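Local coordinates for UBP3-associated protein BRE5 (Saccharomyces cerevisiae, PDB 2QIY) that acts together with the ubiquitin protease UBP3 in de-ubiquitination, and is represented here by its N-terminal NTF2-like domain, at residues W114-I127 and F137-N149. Numbering follows the deposited sequence.
Sequences WTGTPVYKFCQTFI and FDITNDIIRFISN
Strands 120-127 and 137-147 form the antiparallel C-terminal beta hairpin of the NTF2-like domain. Cys-123 and Arg-145 are a hydrogen-bonded pair: Cys-123 N to Arg-145 O and Arg-145 N to Cys-123 O are both 2.9 Å. Thr-125 and Ile-143 pair in the same way. At the far end a classic beta bulge sets Thr-140 and Asn-141 against Ile-127. Ile-127 N donates to Asn-141 O, and Ile-127 O accepts from Thr-140 N at 2.8 Å. Near Lys-121 a water spans the strands: it accepts from Lys-121 N and donates to Ile-147 O.

On the concave, helix-facing side, the Phe-146 ring lies against the CB atoms of Tyr-120 and Phe-122; its CD1 is 3.7 Å from Tyr-120 CB. Its CZ meets the edge of the Trp-114 ring at CH2, 4.1 Å away. Ile-144 is extended through chi1 (-168°) and chi2 (165°), which carries its CD1 along the face to Phe-122 CD1 at 3.9 Å. Phe-126 CE2 comes 3.7 Å from Asp-142 OD1; the carboxylate is turned 40° from the ring. The hydroxyls of Tyr-22 and Tyr-37 both hydrogen-bond Asp-142 OD2.

On the other face, Ile-147 CD1 packs 3.6 Å from Cys-123 SG. Arg-145 NE forms a salt bridge with Asp-93 of the second subunit.

Helix 11-28 packs on Phe-122, Phe-126 and Ile-139. Within the sheet, strand 103-114 lies beside strand 120-130, and strand 41-46 beside strand 137-147.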
# COMPACT_ATOMS: atom_id res chain seq x y z
N TRP A 114 -15.90 -5.47 10.17
CA TRP A 114 -17.01 -6.34 9.78
C TRP A 114 -18.10 -6.08 10.79
O TRP A 114 -17.85 -5.54 11.89
CB TRP A 114 -16.55 -7.80 9.77
CG TRP A 114 -15.51 -8.09 8.68
CD1 TRP A 114 -15.73 -8.71 7.46
CD2 TRP A 114 -14.13 -7.75 8.71
NE1 TRP A 114 -14.57 -8.76 6.74
CE2 TRP A 114 -13.56 -8.19 7.48
CE3 TRP A 114 -13.29 -7.14 9.66
CZ2 TRP A 114 -12.20 -8.03 7.18
CZ3 TRP A 114 -11.92 -6.96 9.34
CH2 TRP A 114 -11.41 -7.39 8.11
N THR A 115 -19.34 -6.42 10.45
CA THR A 115 -20.44 -6.20 11.39
C THR A 115 -20.05 -6.60 12.81
O THR A 115 -19.63 -7.74 13.06
CB THR A 115 -21.67 -6.99 10.94
OG1 THR A 115 -21.96 -6.63 9.58
CG2 THR A 115 -22.86 -6.67 11.86
N GLY A 116 -20.13 -5.61 13.71
CA GLY A 116 -19.88 -5.80 15.12
C GLY A 116 -18.42 -5.87 15.58
O GLY A 116 -18.19 -6.04 16.79
N THR A 117 -17.46 -5.75 14.66
CA THR A 117 -16.05 -5.83 15.05
C THR A 117 -15.43 -4.45 15.21
O THR A 117 -15.99 -3.46 14.72
CB THR A 117 -15.16 -6.60 14.04
OG1 THR A 117 -14.81 -5.77 12.94
CG2 THR A 117 -15.84 -7.88 13.56
N PRO A 118 -14.27 -4.36 15.90
CA PRO A 118 -13.54 -3.09 15.86
C PRO A 118 -12.94 -2.85 14.47
O PRO A 118 -12.91 -3.76 13.63
CB PRO A 118 -12.41 -3.27 16.87
CG PRO A 118 -12.28 -4.74 17.02
CD PRO A 118 -13.60 -5.37 16.75
N VAL A 119 -12.43 -1.64 14.26
CA VAL A 119 -11.75 -1.33 13.00
C VAL A 119 -10.29 -1.85 12.99
O VAL A 119 -9.68 -2.10 14.04
CB VAL A 119 -11.68 0.17 12.72
CG1 VAL A 119 -13.10 0.73 12.55
CG2 VAL A 119 -10.92 0.90 13.87
N TYR A 120 -9.78 -1.99 11.76
CA TYR A 120 -8.41 -2.33 11.48
C TYR A 120 -7.94 -1.43 10.34
O TYR A 120 -8.64 -1.33 9.30
CB TYR A 120 -8.33 -3.77 10.98
CG TYR A 120 -8.84 -4.79 11.96
CD1 TYR A 120 -10.19 -5.06 12.08
CD2 TYR A 120 -7.94 -5.47 12.78
CE1 TYR A 120 -10.67 -6.02 12.97
CE2 TYR A 120 -8.38 -6.43 13.67
CZ TYR A 120 -9.76 -6.70 13.78
OH TYR A 120 -10.23 -7.63 14.69
N LYS A 121 -6.80 -0.78 10.51
CA LYS A 121 -6.26 0.11 9.48
C LYS A 121 -5.71 -0.78 8.39
O LYS A 121 -5.13 -1.82 8.70
CB LYS A 121 -5.09 0.90 10.02
CG LYS A 121 -5.48 2.12 10.83
CD LYS A 121 -4.29 3.09 10.76
CE LYS A 121 -4.71 4.55 10.94
NZ LYS A 121 -5.73 5.05 9.99
N PHE A 122 -5.87 -0.38 7.13
CA PHE A 122 -5.33 -1.22 6.05
C PHE A 122 -4.83 -0.38 4.90
O PHE A 122 -5.22 0.77 4.72
CB PHE A 122 -6.42 -2.17 5.52
CG PHE A 122 -7.43 -1.48 4.63
CD1 PHE A 122 -7.23 -1.46 3.24
CD2 PHE A 122 -8.53 -0.81 5.15
CE1 PHE A 122 -8.11 -0.83 2.39
CE2 PHE A 122 -9.43 -0.17 4.32
CZ PHE A 122 -9.23 -0.18 2.93
N CYS A 123 -3.95 -1.00 4.12
CA CYS A 123 -3.63 -0.53 2.80
C CYS A 123 -3.86 -1.69 1.83
O CYS A 123 -3.57 -2.86 2.13
CB CYS A 123 -2.19 -0.06 2.77
SG CYS A 123 -0.95 -1.15 3.35
N GLN A 124 -4.47 -1.39 0.69
CA GLN A 124 -4.76 -2.45 -0.26
C GLN A 124 -4.32 -1.97 -1.64
O GLN A 124 -4.63 -0.85 -2.03
CB GLN A 124 -6.26 -2.82 -0.27
CG GLN A 124 -6.59 -4.05 -1.17
CD GLN A 124 -7.96 -4.70 -0.88
OE1 GLN A 124 -8.31 -5.74 -1.47
NE2 GLN A 124 -8.72 -4.10 0.02
N THR A 125 -3.61 -2.84 -2.37
CA THR A 125 -3.09 -2.46 -3.67
C THR A 125 -3.63 -3.39 -4.73
O THR A 125 -3.72 -4.59 -4.49
CB THR A 125 -1.55 -2.52 -3.65
OG1 THR A 125 -1.09 -1.46 -2.80
CG2 THR A 125 -0.98 -2.31 -5.00
N PHE A 126 -3.97 -2.83 -5.88
CA PHE A 126 -4.48 -3.59 -7.03
C PHE A 126 -3.70 -3.27 -8.29
O PHE A 126 -3.20 -2.14 -8.45
CB PHE A 126 -5.90 -3.15 -7.33
CG PHE A 126 -6.85 -3.28 -6.18
CD1 PHE A 126 -6.98 -2.24 -5.25
CD2 PHE A 126 -7.64 -4.44 -6.03
CE1 PHE A 126 -7.88 -2.36 -4.19
CE2 PHE A 126 -8.56 -4.54 -4.98
CZ PHE A 126 -8.66 -3.49 -4.06
N ILE A 127 -3.64 -4.24 -9.20
CA ILE A 127 -3.22 -3.97 -10.58
C ILE A 127 -4.35 -4.40 -11.50
O ILE A 127 -4.85 -5.53 -11.38
CB ILE A 127 -1.91 -4.68 -10.98
CG1 ILE A 127 -0.76 -4.17 -10.12
CG2 ILE A 127 -1.59 -4.42 -12.47
CD1 ILE A 127 -0.40 -2.79 -10.43
N PHE A 137 -11.47 -3.97 -17.47
CA PHE A 137 -10.22 -4.35 -16.83
C PHE A 137 -10.43 -5.60 -15.99
O PHE A 137 -11.51 -5.79 -15.41
CB PHE A 137 -9.73 -3.25 -15.89
CG PHE A 137 -9.24 -2.02 -16.61
CD1 PHE A 137 -10.11 -0.99 -16.91
CD2 PHE A 137 -7.89 -1.90 -16.97
CE1 PHE A 137 -9.66 0.15 -17.59
CE2 PHE A 137 -7.43 -0.78 -17.63
CZ PHE A 137 -8.31 0.25 -17.94
N ASP A 138 -9.38 -6.42 -15.91
CA ASP A 138 -9.35 -7.56 -14.99
C ASP A 138 -8.32 -7.26 -13.90
O ASP A 138 -7.25 -6.73 -14.17
CB ASP A 138 -8.90 -8.83 -15.70
CG ASP A 138 -10.01 -9.51 -16.52
OD1 ASP A 138 -11.19 -9.09 -16.50
OD2 ASP A 138 -9.68 -10.50 -17.19
N ILE A 139 -8.66 -7.64 -12.66
CA ILE A 139 -7.69 -7.59 -11.56
C ILE A 139 -6.61 -8.66 -11.73
O ILE A 139 -6.92 -9.84 -11.80
CB ILE A 139 -8.38 -7.83 -10.18
CG1 ILE A 139 -9.51 -6.84 -9.95
CG2 ILE A 139 -7.36 -7.67 -9.06
CD1 ILE A 139 -10.42 -7.25 -8.78
N THR A 140 -5.35 -8.27 -11.81
CA THR A 140 -4.27 -9.27 -11.87
C THR A 140 -3.60 -9.46 -10.53
O THR A 140 -2.95 -10.49 -10.29
CB THR A 140 -3.22 -8.95 -12.95
OG1 THR A 140 -2.59 -7.69 -12.66
CG2 THR A 140 -3.86 -8.93 -14.33
N ASN A 141 -3.73 -8.46 -9.67
CA ASN A 141 -3.08 -8.44 -8.35
C ASN A 141 -3.92 -7.70 -7.35
O ASN A 141 -4.51 -6.65 -7.67
CB ASN A 141 -1.71 -7.73 -8.41
CG ASN A 141 -0.73 -8.46 -9.23
OD1 ASN A 141 0.06 -9.28 -8.72
ND2 ASN A 141 -0.76 -8.22 -10.51
N ASP A 142 -3.97 -8.24 -6.14
CA ASP A 142 -4.79 -7.69 -5.07
C ASP A 142 -4.12 -8.08 -3.76
O ASP A 142 -4.11 -9.25 -3.43
CB ASP A 142 -6.18 -8.32 -5.19
CG ASP A 142 -7.14 -7.86 -4.11
OD1 ASP A 142 -6.72 -7.17 -3.16
OD2 ASP A 142 -8.35 -8.19 -4.25
N ILE A 143 -3.54 -7.09 -3.06
CA ILE A 143 -2.83 -7.36 -1.79
C ILE A 143 -3.38 -6.44 -0.72
O ILE A 143 -3.45 -5.21 -0.93
CB ILE A 143 -1.31 -7.03 -1.85
CG1 ILE A 143 -0.59 -7.80 -2.98
CG2 ILE A 143 -0.66 -7.24 -0.43
CD1 ILE A 143 0.87 -7.32 -3.17
N ILE A 144 -3.81 -7.00 0.41
CA ILE A 144 -4.13 -6.16 1.57
C ILE A 144 -3.10 -6.38 2.69
O ILE A 144 -2.61 -7.50 2.91
CB ILE A 144 -5.58 -6.41 2.08
CG1 ILE A 144 -6.01 -5.34 3.10
CG2 ILE A 144 -5.76 -7.86 2.62
CD1 ILE A 144 -7.55 -5.34 3.33
N ARG A 145 -2.77 -5.29 3.39
CA ARG A 145 -1.89 -5.37 4.53
C ARG A 145 -2.54 -4.56 5.66
O ARG A 145 -2.88 -3.38 5.48
CB ARG A 145 -0.49 -4.81 4.19
CG ARG A 145 0.36 -4.44 5.44
CD ARG A 145 0.70 -5.61 6.35
NE ARG A 145 1.46 -6.68 5.67
CZ ARG A 145 1.99 -7.74 6.29
NH1 ARG A 145 1.90 -7.87 7.63
NH2 ARG A 145 2.68 -8.65 5.60
N PHE A 146 -2.73 -5.19 6.81
CA PHE A 146 -3.21 -4.47 7.99
C PHE A 146 -2.06 -3.82 8.74
O PHE A 146 -0.97 -4.39 8.86
CB PHE A 146 -4.06 -5.40 8.88
CG PHE A 146 -5.28 -5.86 8.17
CD1 PHE A 146 -6.42 -5.04 8.11
CD2 PHE A 146 -5.31 -7.08 7.50
CE1 PHE A 146 -7.55 -5.46 7.41
CE2 PHE A 146 -6.43 -7.52 6.79
CZ PHE A 146 -7.57 -6.70 6.74
N ILE A 147 -2.31 -2.61 9.20
CA ILE A 147 -1.29 -1.73 9.76
C ILE A 147 -1.67 -1.49 11.22
O ILE A 147 -2.80 -1.14 11.51
CB ILE A 147 -1.24 -0.39 8.94
CG1 ILE A 147 -0.97 -0.71 7.44
CG2 ILE A 147 -0.17 0.56 9.49
CD1 ILE A 147 -0.86 0.50 6.51
N SER A 148 -0.74 -1.69 12.13
CA SER A 148 -1.03 -1.38 13.52
C SER A 148 -1.10 0.14 13.66
O SER A 148 -0.30 0.86 13.06
CB SER A 148 0.03 -1.98 14.43
OG SER A 148 -0.54 -2.36 15.68
N ASN A 149 -2.05 0.63 14.44
CA ASN A 149 -2.12 2.07 14.69
C ASN A 149 -1.07 2.50 15.71
O ASN A 149 -1.26 2.22 16.90
CB ASN A 149 -3.51 2.45 15.19
CG ASN A 149 -3.76 3.93 15.16
OD1 ASN A 149 -3.61 4.58 14.12
ND2 ASN A 149 -4.16 4.47 16.30
O HOH W 1 -5.27 -1.22 12.86